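Local coordinates for protein levoglucosan dehydrogenase (Pseudarthrobacter phenanthrenivorans, PDB 6A3F) that oxidises levoglucosan to 3-dehydrolevoglucosan with NAD(+) as hydride acceptor, working as a homotetramer of the Gfo/Idh/MocA family, at residues S87-P92 / A114-H119; Y181-S186 / R291-T296; V264-M269 / T285-G290. All blocks are in the same frame, centred on the assembly; numbering follows the deposited sequence.

Contact 1 comes first along the chain and lies in the N-terminal Rossmann domain, where it joins the ends of helices 85-89 and 106-115. Contacts 2 and 3 belong to the C-terminal substrate-binding domain and sit on its large mixed sheet, their centres about 8 Å apart. The segments of contact 3 fall between those of contact 2 in sequence, and the two meet directly, Gln183 N lying 2.9 Å from Thr285 O. Contact 1 is remote, its centre about 36 Å from that of contact 2 and 38 Å from that of contact 3. Contact 1 thus belongs to the cofactor domain alone, while contacts 2 and 3 lie by the levoglucosan site and both touch the same neighbouring subunit.

Contact 1: S87-P92 / A114-H119; sequences SIIDDP and AEAGKH
The ammonium group of Lys118 is gripped by two main-chain carbonyls at once: NZ gives a 2.9 Å hydrogen bond to Asp91 O and another to the carbonyl of Ile94, just beyond the first segment. It meets Asp91 O from above the carbonyl plane, 38° out of it. The lysine runs nearly extended across the gap and bends only at its last torsion (chi4 39°), which turns NZ toward the carbonyl; on the way its CE passes 3.3 Å from Ile89 O. Its partners are main-chain carbonyls; Asp91 OD1, 6.2 Å from Lys118 NZ, accepts from the backbone N of Asp93. Beside the lysine, the methyl of Ala116 fits against the end of the other helix, CB lying 3.5 Å from Ile89 O and 3.9 Å from Ile89 CG2. Gly117, with positive phi, closes helix 106-115 in a Schellman motif and redirects the chain into Lys118. Here, then, two helix ends of the Rossmann domain are tied by one lysine: helices 85-89 and 106-115 precede and follow strand 96-100 of the parallel sheet in the chain, and Ile89 and Lys118 both pack on its Val97.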
ATOM      1  N   SER B  87     -29.861  33.081  24.437  1.00 32.55           N
ATOM      2  CA  SER B  87     -30.601  32.494  25.577  1.00 36.59           C
ATOM      3  C   SER B  87     -29.781  31.398  26.263  1.00 35.28           C
ATOM      4  O   SER B  87     -29.940  31.115  27.473  1.00 38.53           O
ATOM      5  CB  SER B  87     -31.937  31.952  25.150  1.00 37.68           C
ATOM      6  OG  SER B  87     -31.784  30.795  24.348  1.00 41.80           O
ATOM      7  N   ILE B  88     -28.924  30.767  25.466  1.00 39.14           N
ATOM      8  CA  ILE B  88     -28.008  29.762  25.984  1.00 35.43           C
ATOM      9  C   ILE B  88     -26.915  30.470  26.786  1.00 30.44           C
ATOM     10  O   ILE B  88     -26.643  30.067  27.915  1.00 34.38           O
ATOM     11  CB  ILE B  88     -27.410  28.888  24.853  1.00 34.43           C
ATOM     12  CG1 ILE B  88     -28.472  28.029  24.173  1.00 33.46           C
ATOM     13  CG2 ILE B  88     -26.299  28.034  25.430  1.00 35.49           C
ATOM     14  CD1 ILE B  88     -28.010  27.304  22.906  1.00 35.23           C
ATOM     15  N   ILE B  89     -26.288  31.485  26.184  1.00 30.15           N
ATOM     16  CA  ILE B  89     -25.220  32.274  26.821  1.00 33.98           C
ATOM     17  C   ILE B  89     -25.765  32.837  28.156  1.00 36.83           C
ATOM     18  O   ILE B  89     -25.038  32.874  29.145  1.00 36.19           O
ATOM     19  CB  ILE B  89     -24.724  33.403  25.873  1.00 36.97           C
ATOM     20  CG1 ILE B  89     -24.011  32.929  24.591  1.00 42.45           C
ATOM     21  CG2 ILE B  89     -23.880  34.437  26.618  1.00 35.08           C
ATOM     22  CD1 ILE B  89     -23.529  31.496  24.568  1.00 39.64           C
ATOM     23  N   ASP B  90     -27.019  33.293  28.216  1.00 40.88           N
ATOM     24  CA  ASP B  90     -27.565  33.932  29.479  1.00 42.88           C
ATOM     25  C   ASP B  90     -28.185  32.961  30.505  1.00 43.95           C
ATOM     26  O   ASP B  90     -28.734  33.378  31.536  1.00 37.01           O
ATOM     27  CB  ASP B  90     -28.592  35.026  29.145  1.00 44.67           C
ATOM     28  CG  ASP B  90     -27.992  36.135  28.305  1.00 46.63           C
ATOM     29  OD1 ASP B  90     -26.792  36.382  28.428  1.00 49.95           O
ATOM     30  OD2 ASP B  90     -28.693  36.734  27.478  1.00 47.88           O
ATOM     31  N   ASP B  91     -28.079  31.660  30.257  1.00 34.69           N
ATOM     32  CA  ASP B  91     -28.726  30.683  31.114  1.00 32.54           C
ATOM     33  C   ASP B  91     -27.663  30.317  32.085  1.00 37.63           C
ATOM     34  O   ASP B  91     -26.669  29.729  31.690  1.00 35.48           O
ATOM     35  CB  ASP B  91     -29.218  29.491  30.304  1.00 35.76           C
ATOM     36  CG  ASP B  91     -29.878  28.408  31.123  1.00 34.40           C
ATOM     37  OD1 ASP B  91     -29.692  28.351  32.356  1.00 38.99           O
ATOM     38  OD2 ASP B  91     -30.567  27.564  30.472  1.00 37.77           O
ATOM     39  N   PRO B  92     -27.869  30.650  33.371  1.00 40.03           N
ATOM     40  CA  PRO B  92     -26.776  30.400  34.272  1.00 39.26           C
ATOM     41  C   PRO B  92     -26.526  28.900  34.476  1.00 36.07           C
ATOM     42  O   PRO B  92     -25.492  28.562  35.011  1.00 37.45           O
ATOM     43  CB  PRO B  92     -27.200  31.081  35.577  1.00 40.17           C
ATOM     44  CG  PRO B  92     -28.679  30.900  35.588  1.00 39.42           C
ATOM     45  CD  PRO B  92     -29.065  31.088  34.130  1.00 39.10           C
ATOM     46  N   ALA B 114     -17.603  33.854  26.837  1.00 28.52           N
ATOM     47  CA  ALA B 114     -16.486  34.147  27.749  1.00 33.86           C
ATOM     48  C   ALA B 114     -16.944  35.122  28.857  1.00 34.05           C
ATOM     49  O   ALA B 114     -16.643  34.928  30.028  1.00 31.92           O
ATOM     50  CB  ALA B 114     -15.318  34.727  26.984  1.00 36.02           C
ATOM     51  N   GLU B 115     -17.712  36.121  28.479  1.00 33.71           N
ATOM     52  CA  GLU B 115     -18.132  37.160  29.471  1.00 35.95           C
ATOM     53  C   GLU B 115     -19.166  36.548  30.428  1.00 34.87           C
ATOM     54  O   GLU B 115     -19.266  36.975  31.550  1.00 39.96           O
ATOM     55  CB  GLU B 115     -18.632  38.415  28.738  1.00 35.81           C
ATOM     56  CG  GLU B 115     -17.517  39.298  28.196  1.00 38.65           C
ATOM     57  CD  GLU B 115     -18.012  40.370  27.232  1.00 46.07           C
ATOM     58  OE1 GLU B 115     -19.251  40.462  27.044  1.00 50.65           O
ATOM     59  OE2 GLU B 115     -17.171  41.117  26.667  1.00 41.57           O
ATOM     60  N   ALA B 116     -19.926  35.541  30.007  1.00 36.24           N
ATOM     61  CA  ALA B 116     -20.852  34.840  30.885  1.00 35.18           C
ATOM     62  C   ALA B 116     -20.147  33.720  31.676  1.00 34.26           C
ATOM     63  O   ALA B 116     -20.815  32.979  32.378  1.00 32.73           O
ATOM     64  CB  ALA B 116     -22.005  34.293  30.083  1.00 32.19           C
ATOM     65  N   GLY B 117     -18.835  33.553  31.563  1.00 33.66           N
ATOM     66  CA  GLY B 117     -18.087  32.565  32.395  1.00 36.56           C
ATOM     67  C   GLY B 117     -18.286  31.116  31.937  1.00 34.68           C
ATOM     68  O   GLY B 117     -18.154  30.181  32.736  1.00 36.21           O
ATOM     69  N   LYS B 118     -18.580  30.897  30.661  1.00 35.37           N
ATOM     70  CA  LYS B 118     -18.836  29.532  30.163  1.00 37.06           C
ATOM     71  C   LYS B 118     -17.555  28.944  29.542  1.00 33.56           C
ATOM     72  O   LYS B 118     -16.746  29.634  28.983  1.00 29.79           O
ATOM     73  CB  LYS B 118     -20.035  29.585  29.216  1.00 40.17           C
ATOM     74  CG  LYS B 118     -21.353  29.725  29.982  1.00 39.91           C
ATOM     75  CD  LYS B 118     -22.539  30.143  29.169  1.00 44.37           C
ATOM     76  CE  LYS B 118     -23.865  29.922  29.880  1.00 47.02           C
ATOM     77  NZ  LYS B 118     -23.824  30.232  31.334  1.00 43.90           N
ATOM     78  N   HIS B 119     -17.373  27.647  29.712  1.00 31.03           N
ATOM     79  CA  HIS B 119     -16.294  26.925  29.016  1.00 28.47           C
ATOM     80  C   HIS B 119     -16.689  26.778  27.548  1.00 26.12           C
ATOM     81  O   HIS B 119     -17.894  26.593  27.218  1.00 25.96           O
ATOM     82  CB  HIS B 119     -16.050  25.569  29.691  1.00 27.78           C
ATOM     83  CG  HIS B 119     -15.781  25.640  31.159  1.00 26.86           C
ATOM     84  ND1 HIS B 119     -14.574  26.101  31.691  1.00 27.58           N
ATOM     85  CD2 HIS B 119     -16.551  25.290  32.212  1.00 28.00           C
ATOM     86  CE1 HIS B 119     -14.636  26.045  33.009  1.00 31.16           C
ATOM     87  NE2 HIS B 119     -15.829  25.531  33.355  1.00 27.71           N
TER

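Contact 2: Y181-S186 / R291-T296; sequences YLQDWS and RNNYIT
Two neighbouring strands of the mixed sheet in the substrate-binding domain, 174-182 and 294-301, pair antiparallel here, where the first runs out into the levoglucosan site at Gln183. Leu182 and Tyr294 form a hydrogen-bonded pair, with Leu182 N bonded to Tyr294 O at 3.0 Å and Tyr294 N to Leu182 O in return. Tyr181 and Ile295 make the adjoining non-hydrogen-bonded pair. Their side chains lie alongside each other, and Ile295 CG1 sits almost over the middle of the Tyr181 ring, 3.5 Å from its centroid, a CH-pi contact. On the sheet face bearing Leu182 and Tyr294, Leu182 CD1 meets the edge of the Tyr294 ring near its plane, while Leu182 CB packs 3.6 Å from Arg291 CB. The guanidinium of Arg291 lies over one face of the Tyr294 ring and Thr296 CG2 over the opposite face; Arg291 NH2 also makes a salt bridge to Glu298 of a neighbouring subunit.

Beyond the paired residues the strand pairing gives way to looser contact: Arg291 O receives a CA-H...O contact from Gln183 CA, and a water bridges the chains, accepting from Asp184 N and donating to Asn292 O. The Asp184 carboxylate turns instead to the backbone N of Gly290. The polar cluster at the levoglucosan site centres on Asn293, whose ND2 bonds to the hydroxyl of Tyr153, which like Gln183 binds levoglucosan. With CG of Tyr181 swung trans to the backbone N (chi1 -161°), the ring extends toward that amide, their planes 71° apart. Asn293 OD1 takes two donors: Tyr181 OH at 2.7 Å, tilted 27° from the carbonyl plane, and, weakly, Gln183 NE2 at 3.2 Å.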
ATOM      1  N   TYR B 181      -3.210  18.449   2.900  1.00 16.35           N
ATOM      2  CA  TYR B 181      -4.586  18.121   3.076  1.00 17.64           C
ATOM      3  C   TYR B 181      -5.224  18.241   1.687  1.00 16.65           C
ATOM      4  O   TYR B 181      -5.479  19.339   1.198  1.00 19.70           O
ATOM      5  CB  TYR B 181      -5.250  19.003   4.124  1.00 18.44           C
ATOM      6  CG  TYR B 181      -6.541  18.489   4.714  1.00 18.29           C
ATOM      7  CD1 TYR B 181      -7.466  17.764   3.983  1.00 18.19           C
ATOM      8  CD2 TYR B 181      -6.845  18.753   6.028  1.00 18.83           C
ATOM      9  CE1 TYR B 181      -8.644  17.290   4.563  1.00 18.06           C
ATOM     10  CE2 TYR B 181      -8.030  18.325   6.604  1.00 19.60           C
ATOM     11  CZ  TYR B 181      -8.957  17.618   5.863  1.00 18.75           C
ATOM     12  OH  TYR B 181     -10.099  17.209   6.509  1.00 20.04           O
ATOM     13  N   LEU B 182      -5.395  17.107   1.042  1.00 16.37           N
ATOM     14  CA  LEU B 182      -5.911  17.090  -0.352  1.00 18.33           C
ATOM     15  C   LEU B 182      -7.349  16.522  -0.356  1.00 19.41           C
ATOM     16  O   LEU B 182      -7.641  15.488   0.258  1.00 18.27           O
ATOM     17  CB  LEU B 182      -4.981  16.255  -1.226  1.00 20.21           C
ATOM     18  CG  LEU B 182      -3.467  16.536  -1.146  1.00 16.70           C
ATOM     19  CD1 LEU B 182      -2.727  15.701  -2.169  1.00 16.74           C
ATOM     20  CD2 LEU B 182      -3.169  18.010  -1.412  1.00 18.56           C
ATOM     21  N   GLN B 183      -8.222  17.188  -1.116  1.00 19.27           N
ATOM     22  CA  GLN B 183      -9.629  16.850  -1.204  1.00 19.62           C
ATOM     23  C   GLN B 183     -10.102  17.107  -2.629  1.00 20.35           C
ATOM     24  O   GLN B 183      -9.389  17.777  -3.414  1.00 19.48           O
ATOM     25  CB  GLN B 183     -10.486  17.711  -0.281  1.00 21.23           C
ATOM     26  CG  GLN B 183     -10.241  17.508   1.205  1.00 19.99           C
ATOM     27  CD  GLN B 183     -11.303  18.145   2.069  1.00 22.62           C
ATOM     28  OE1 GLN B 183     -11.533  19.369   1.988  1.00 21.57           O
ATOM     29  NE2 GLN B 183     -11.907  17.350   2.981  1.00 20.82           N
ATOM     30  N   ASP B 184     -11.295  16.581  -2.924  1.00 18.35           N
ATOM     31  CA  ASP B 184     -11.915  16.745  -4.268  1.00 16.96           C
ATOM     32  C   ASP B 184     -13.399  17.020  -4.180  1.00 17.28           C
ATOM     33  O   ASP B 184     -14.062  16.988  -5.246  1.00 20.13           O
ATOM     34  CB  ASP B 184     -11.608  15.599  -5.182  1.00 18.87           C
ATOM     35  CG  ASP B 184     -12.293  14.336  -4.792  1.00 18.43           C
ATOM     36  OD1 ASP B 184     -13.073  14.365  -3.820  1.00 19.42           O
ATOM     37  OD2 ASP B 184     -11.963  13.344  -5.436  1.00 19.55           O
ATOM     38  N   TRP B 185     -13.933  17.325  -2.987  1.00 17.25           N
ATOM     39  CA  TRP B 185     -15.409  17.366  -2.887  1.00 21.33           C
ATOM     40  C   TRP B 185     -15.957  18.530  -3.740  1.00 23.26           C
ATOM     41  O   TRP B 185     -17.094  18.457  -4.154  1.00 24.76           O
ATOM     42  CB  TRP B 185     -15.910  17.483  -1.449  1.00 22.83           C
ATOM     43  CG  TRP B 185     -15.432  18.705  -0.727  1.00 24.29           C
ATOM     44  CD1 TRP B 185     -14.301  18.823   0.039  1.00 22.56           C
ATOM     45  CD2 TRP B 185     -16.109  19.964  -0.638  1.00 24.81           C
ATOM     46  NE1 TRP B 185     -14.195  20.090   0.521  1.00 24.72           N
ATOM     47  CE2 TRP B 185     -15.272  20.818   0.112  1.00 25.16           C
ATOM     48  CE3 TRP B 185     -17.275  20.490  -1.215  1.00 26.92           C
ATOM     49  CZ2 TRP B 185     -15.621  22.131   0.395  1.00 25.73           C
ATOM     50  CZ3 TRP B 185     -17.622  21.795  -0.941  1.00 28.22           C
ATOM     51  CH2 TRP B 185     -16.805  22.602  -0.137  1.00 26.73           C
ATOM     52  N   SER B 186     -15.190  19.586  -3.936  1.00 20.54           N
ATOM     53  CA  SER B 186     -15.711  20.740  -4.760  1.00 24.08           C
ATOM     54  C   SER B 186     -15.053  20.781  -6.144  1.00 24.15           C
ATOM     55  O   SER B 186     -15.059  21.807  -6.850  1.00 26.91           O
ATOM     56  CB  SER B 186     -15.545  22.043  -4.015  1.00 24.83           C
ATOM     57  OG  SER B 186     -14.178  22.310  -3.745  1.00 21.09           O
ATOM     58  N   ARG B 291      -8.490  12.312  -4.174  1.00 17.94           N
ATOM     59  CA  ARG B 291      -8.120  12.601  -2.793  1.00 18.43           C
ATOM     60  C   ARG B 291      -9.401  13.028  -2.082  1.00 19.96           C
ATOM     61  O   ARG B 291     -10.091  13.941  -2.541  1.00 19.89           O
ATOM     62  CB  ARG B 291      -7.030  13.681  -2.643  1.00 18.68           C
ATOM     63  CG  ARG B 291      -5.732  13.321  -3.348  1.00 19.29           C
ATOM     64  CD  ARG B 291      -5.126  12.020  -2.842  1.00 18.64           C
ATOM     65  NE  ARG B 291      -3.774  11.721  -3.330  1.00 17.85           N
ATOM     66  CZ  ARG B 291      -3.140  10.565  -3.130  1.00 20.12           C
ATOM     67  NH1 ARG B 291      -3.771   9.529  -2.580  1.00 18.88           N
ATOM     68  NH2 ARG B 291      -1.863  10.466  -3.483  1.00 18.00           N
ATOM     69  N   ASN B 292      -9.758  12.284  -1.010  1.00 18.80           N
ATOM     70  CA  ASN B 292     -10.990  12.473  -0.286  1.00 18.64           C
ATOM     71  C   ASN B 292     -10.783  13.282   1.000  1.00 20.93           C
ATOM     72  O   ASN B 292     -11.393  14.316   1.160  1.00 17.88           O
ATOM     73  CB  ASN B 292     -11.603  11.109   0.033  1.00 18.85           C
ATOM     74  CG  ASN B 292     -11.508  10.189  -1.155  1.00 21.05           C
ATOM     75  OD1 ASN B 292     -10.640   9.287  -1.217  1.00 22.36           O
ATOM     76  ND2 ASN B 292     -12.384  10.420  -2.110  1.00 18.57           N
ATOM     77  N   ASN B 293      -9.983  12.752   1.951  1.00 18.40           N
ATOM     78  CA  ASN B 293      -9.749  13.365   3.208  1.00 17.54           C
ATOM     79  C   ASN B 293      -8.285  13.089   3.556  1.00 17.55           C
ATOM     80  O   ASN B 293      -7.962  12.529   4.591  1.00 18.36           O
ATOM     81  CB  ASN B 293     -10.725  12.918   4.288  1.00 19.25           C
ATOM     82  CG  ASN B 293     -10.869  13.950   5.390  1.00 19.77           C
ATOM     83  OD1 ASN B 293     -11.045  15.143   5.113  1.00 18.79           O
ATOM     84  ND2 ASN B 293     -10.797  13.528   6.650  1.00 18.20           N
ATOM     85  N   TYR B 294      -7.454  13.398   2.582  1.00 18.11           N
ATOM     86  CA  TYR B 294      -6.065  12.985   2.534  1.00 18.18           C
ATOM     87  C   TYR B 294      -5.209  13.976   3.320  1.00 20.05           C
ATOM     88  O   TYR B 294      -4.537  14.839   2.729  1.00 18.81           O
ATOM     89  CB  TYR B 294      -5.624  12.849   1.082  1.00 18.00           C
ATOM     90  CG  TYR B 294      -4.314  12.168   0.812  1.00 19.03           C
ATOM     91  CD1 TYR B 294      -4.114  10.816   1.097  1.00 19.31           C
ATOM     92  CD2 TYR B 294      -3.265  12.873   0.246  1.00 19.96           C
ATOM     93  CE1 TYR B 294      -2.915  10.200   0.820  1.00 18.50           C
ATOM     94  CE2 TYR B 294      -2.058  12.265  -0.059  1.00 19.77           C
ATOM     95  CZ  TYR B 294      -1.883  10.920   0.226  1.00 20.51           C
ATOM     96  OH  TYR B 294      -0.663  10.389  -0.064  1.00 20.48           O
ATOM     97  N   ILE B 295      -5.243  13.804   4.634  1.00 18.41           N
ATOM     98  CA  ILE B 295      -4.411  14.562   5.562  1.00 19.40           C
ATOM     99  C   ILE B 295      -3.122  13.779   5.784  1.00 19.62           C
ATOM    100  O   ILE B 295      -3.183  12.617   6.234  1.00 18.30           O
ATOM    101  CB  ILE B 295      -5.088  14.810   6.902  1.00 21.02           C
ATOM    102  CG1 ILE B 295      -6.579  15.132   6.742  1.00 18.77           C
ATOM    103  CG2 ILE B 295      -4.306  15.879   7.672  1.00 21.34           C
ATOM    104  CD1 ILE B 295      -7.313  15.236   8.043  1.00 18.38           C
ATOM    105  N   THR B 296      -1.987  14.343   5.413  1.00 18.53           N
ATOM    106  CA  THR B 296      -0.707  13.595   5.518  1.00 18.14           C
ATOM    107  C   THR B 296       0.357  14.437   6.203  1.00 19.12           C
ATOM    108  O   THR B 296       0.304  15.717   6.198  1.00 18.72           O
ATOM    109  CB  THR B 296      -0.176  13.176   4.142  1.00 18.84           C
ATOM    110  OG1 THR B 296       0.325  14.335   3.465  1.00 19.26           O
ATOM    111  CG2 THR B 296      -1.271  12.512   3.323  1.00 20.40           C
TER
HETATM  112  O   HOH W   1     -13.055  15.495  -0.716  1.00 19.92           O

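Contact 3: V264-M269 / T285-G290; sequences VDDEVM and TRNAHG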
ATOM      1  N   VAL B 264     -12.077  33.170  -2.991  1.00 27.94           N
ATOM      2  CA  VAL B 264     -11.168  32.583  -2.046  1.00 24.53           C
ATOM      3  C   VAL B 264     -10.304  31.606  -2.812  1.00 23.00           C
ATOM      4  O   VAL B 264     -10.591  31.316  -3.935  1.00 22.93           O
ATOM      5  CB  VAL B 264     -11.879  31.869  -0.890  1.00 24.69           C
ATOM      6  CG1 VAL B 264     -12.608  32.860  -0.018  1.00 27.83           C
ATOM      7  CG2 VAL B 264     -12.789  30.761  -1.387  1.00 25.01           C
ATOM      8  N   ASP B 265      -9.284  31.107  -2.107  1.00 23.46           N
ATOM      9  CA  ASP B 265      -8.355  30.157  -2.633  1.00 22.80           C
ATOM     10  C   ASP B 265      -8.982  28.742  -2.646  1.00 21.00           C
ATOM     11  O   ASP B 265      -9.609  28.372  -1.664  1.00 22.30           O
ATOM     12  CB  ASP B 265      -7.110  30.189  -1.719  1.00 21.32           C
ATOM     13  CG  ASP B 265      -7.421  29.830  -0.272  1.00 22.38           C
ATOM     14  OD1 ASP B 265      -8.050  30.626   0.439  1.00 22.93           O
ATOM     15  OD2 ASP B 265      -7.018  28.729   0.201  1.00 23.61           O
ATOM     16  N   ASP B 266      -8.785  28.021  -3.748  1.00 21.14           N
ATOM     17  CA  ASP B 266      -9.044  26.570  -3.859  1.00 22.62           C
ATOM     18  C   ASP B 266      -7.822  25.746  -3.373  1.00 23.46           C
ATOM     19  O   ASP B 266      -7.958  24.562  -3.018  1.00 21.85           O
ATOM     20  CB  ASP B 266      -9.325  26.162  -5.296  1.00 22.77           C
ATOM     21  CG  ASP B 266     -10.735  26.580  -5.768  1.00 21.87           C
ATOM     22  OD1 ASP B 266     -11.690  26.657  -4.945  1.00 22.40           O
ATOM     23  OD2 ASP B 266     -10.802  26.823  -7.005  1.00 24.27           O
ATOM     24  N   GLU B 267      -6.672  26.411  -3.292  1.00 22.65           N
ATOM     25  CA  GLU B 267      -5.400  25.729  -3.087  1.00 22.56           C
ATOM     26  C   GLU B 267      -4.381  26.697  -2.498  1.00 23.40           C
ATOM     27  O   GLU B 267      -4.346  27.878  -2.907  1.00 20.87           O
ATOM     28  CB  GLU B 267      -4.888  25.160  -4.405  1.00 19.78           C
ATOM     29  CG  GLU B 267      -3.589  24.366  -4.267  1.00 22.52           C
ATOM     30  CD  GLU B 267      -3.270  23.463  -5.449  1.00 22.84           C
ATOM     31  OE1 GLU B 267      -4.199  23.013  -6.093  1.00 22.41           O
ATOM     32  OE2 GLU B 267      -2.070  23.221  -5.732  1.00 25.80           O
ATOM     33  N   VAL B 268      -3.602  26.187  -1.518  1.00 22.13           N
ATOM     34  CA  VAL B 268      -2.546  26.933  -0.922  1.00 22.58           C
ATOM     35  C   VAL B 268      -1.298  26.045  -0.885  1.00 22.38           C
ATOM     36  O   VAL B 268      -1.382  24.876  -0.539  1.00 18.99           O
ATOM     37  CB  VAL B 268      -2.910  27.442   0.483  1.00 23.17           C
ATOM     38  CG1 VAL B 268      -3.330  26.336   1.437  1.00 23.77           C
ATOM     39  CG2 VAL B 268      -1.772  28.254   1.091  1.00 23.27           C
ATOM     40  N   MET B 269      -0.157  26.577  -1.303  1.00 20.86           N
ATOM     41  CA  MET B 269       1.097  25.964  -0.882  1.00 22.24           C
ATOM     42  C   MET B 269       1.977  27.011  -0.207  1.00 24.38           C
ATOM     43  O   MET B 269       1.987  28.181  -0.605  1.00 23.84           O
ATOM     44  CB  MET B 269       1.830  25.283  -2.045  1.00 25.18           C
ATOM     45  CG  MET B 269       2.422  26.179  -3.090  1.00 27.20           C
ATOM     46  SD  MET B 269       3.251  25.314  -4.488  1.00 29.27           S
ATOM     47  CE  MET B 269       3.264  26.643  -5.692  1.00 32.75           C
ATOM     48  N   THR B 285      -5.635  21.521  -0.951  1.00 19.65           N
ATOM     49  CA  THR B 285      -6.443  21.787  -2.119  1.00 20.75           C
ATOM     50  C   THR B 285      -7.815  21.115  -1.969  1.00 22.88           C
ATOM     51  O   THR B 285      -7.974  20.080  -1.302  1.00 19.59           O
ATOM     52  CB  THR B 285      -5.723  21.331  -3.398  1.00 21.58           C
ATOM     53  OG1 THR B 285      -6.419  21.876  -4.519  1.00 22.29           O
ATOM     54  CG2 THR B 285      -5.636  19.820  -3.523  1.00 23.90           C
ATOM     55  N   ARG B 286      -8.786  21.720  -2.662  1.00 20.93           N
ATOM     56  CA  ARG B 286     -10.096  21.167  -2.887  1.00 21.80           C
ATOM     57  C   ARG B 286     -10.205  20.560  -4.294  1.00 19.07           C
ATOM     58  O   ARG B 286     -11.296  20.077  -4.664  1.00 21.38           O
ATOM     59  CB  ARG B 286     -11.121  22.290  -2.707  1.00 20.80           C
ATOM     60  CG  ARG B 286     -11.242  22.803  -1.295  1.00 22.79           C
ATOM     61  CD  ARG B 286     -12.250  23.953  -1.137  1.00 22.08           C
ATOM     62  NE  ARG B 286     -12.485  24.213   0.261  1.00 21.89           N
ATOM     63  CZ  ARG B 286     -13.066  25.304   0.752  1.00 22.09           C
ATOM     64  NH1 ARG B 286     -13.312  26.353  -0.026  1.00 20.74           N
ATOM     65  NH2 ARG B 286     -13.414  25.343   2.025  1.00 20.08           N
ATOM     66  N   ASN B 287      -9.119  20.506  -5.069  1.00 19.02           N
ATOM     67  CA  ASN B 287      -9.177  20.200  -6.499  1.00 20.44           C
ATOM     68  C   ASN B 287      -8.190  19.092  -6.864  1.00 20.67           C
ATOM     69  O   ASN B 287      -7.429  19.230  -7.811  1.00 18.33           O
ATOM     70  CB  ASN B 287      -8.925  21.454  -7.355  1.00 19.29           C
ATOM     71  CG  ASN B 287      -9.989  22.494  -7.132  1.00 19.68           C
ATOM     72  OD1 ASN B 287     -10.033  23.111  -6.062  1.00 21.52           O
ATOM     73  ND2 ASN B 287     -10.920  22.615  -8.080  1.00 19.67           N
ATOM     74  N   ALA B 288      -8.154  18.009  -6.056  1.00 18.94           N
ATOM     75  CA  ALA B 288      -7.306  16.879  -6.310  1.00 17.98           C
ATOM     76  C   ALA B 288      -8.148  15.602  -6.483  1.00 17.68           C
ATOM     77  O   ALA B 288      -8.423  14.919  -5.524  1.00 19.59           O
ATOM     78  CB  ALA B 288      -6.336  16.749  -5.168  1.00 17.24           C
ATOM     79  N   HIS B 289      -8.592  15.336  -7.703  1.00 19.15           N
ATOM     80  CA  HIS B 289      -9.438  14.185  -7.996  1.00 17.20           C
ATOM     81  C   HIS B 289      -8.758  12.932  -7.425  1.00 19.18           C
ATOM     82  O   HIS B 289      -7.570  12.720  -7.650  1.00 18.59           O
ATOM     83  CB  HIS B 289      -9.634  14.057  -9.508  1.00 19.12           C
ATOM     84  CG  HIS B 289     -10.633  15.029 -10.041  1.00 21.64           C
ATOM     85  ND1 HIS B 289     -11.977  14.967  -9.687  1.00 19.70           N
ATOM     86  CD2 HIS B 289     -10.499  16.043 -10.943  1.00 24.12           C
ATOM     87  CE1 HIS B 289     -12.631  15.938 -10.338  1.00 22.07           C
ATOM     88  NE2 HIS B 289     -11.743  16.605 -11.137  1.00 21.35           N
ATOM     89  N   GLY B 290      -9.525  12.143  -6.695  1.00 18.93           N
ATOM     90  CA  GLY B 290      -9.012  10.874  -6.094  1.00 19.77           C
ATOM     91  C   GLY B 290      -8.590  11.060  -4.633  1.00 18.47           C
ATOM     92  O   GLY B 290      -8.390  10.022  -3.896  1.00 19.51           O
TER
HETATM   93  O   HOH W   2     -12.074  27.341  -2.499  1.00 24.24           O
HETATM   94  O   HOH W   3     -12.690  23.884  -5.519  1.00 21.80           O
HETATM   95  O   HOH W   4      -4.619  20.675  -7.361  1.00 24.54           O
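Both Glu267 and Thr285 set their leading side-chain atom trans to the backbone N, CG in the one (chi1 -177°) and OG1 in the other (chi1 -167°), and this brings their polar ends together on the same face of the sheet. The two side chains run alongside each other, and Thr285 OG1 donates to Glu267 OE1 at 2.9 Å, meeting the oxygen from above the carboxylate plane. The same hydroxyl accepts from Asn287 N at 3.1 Å, closing an ST turn, so that one small group both ties down the acid and bends the chain leaving the strand. Glu267 OE1 also accepts from Trp235 NE1 and from a water that links it to Asn287 O, OE2 bonds to Ser176 of a neighbouring subunit, and Asp266 OD2 takes the backbone N of Trp235 and of Ile236. Buried and with this many donors, the Glu267 carboxylate is probably kept ionised.

One residue earlier, Asp266 O accepts from Arg286 N at 3.0 Å, and is touched by Thr285 CA as well. Asp266 CB rests 3.2 Å from Asn287 OD1, with carboxylate and amide planes 43° apart. A water donates to Asp265 O and Asp266 OD1 and accepts from Arg286 NH1, at 2.9 Å. The extended arginine continues to Asp209, a levoglucosan-binding residue, in a salt bridge through NH2, and so may help to position it. Strand 267-274 thus pairs with Thr285 through Glu267, a non-hydrogen-bonded antiparallel pair, while Asp266 and Glu267 form a classic beta bulge opposite Ser233 of strand 225-233. Together they make a strand start met by an ST turn at a strand end, within the mixed sheet of the substrate-binding domain.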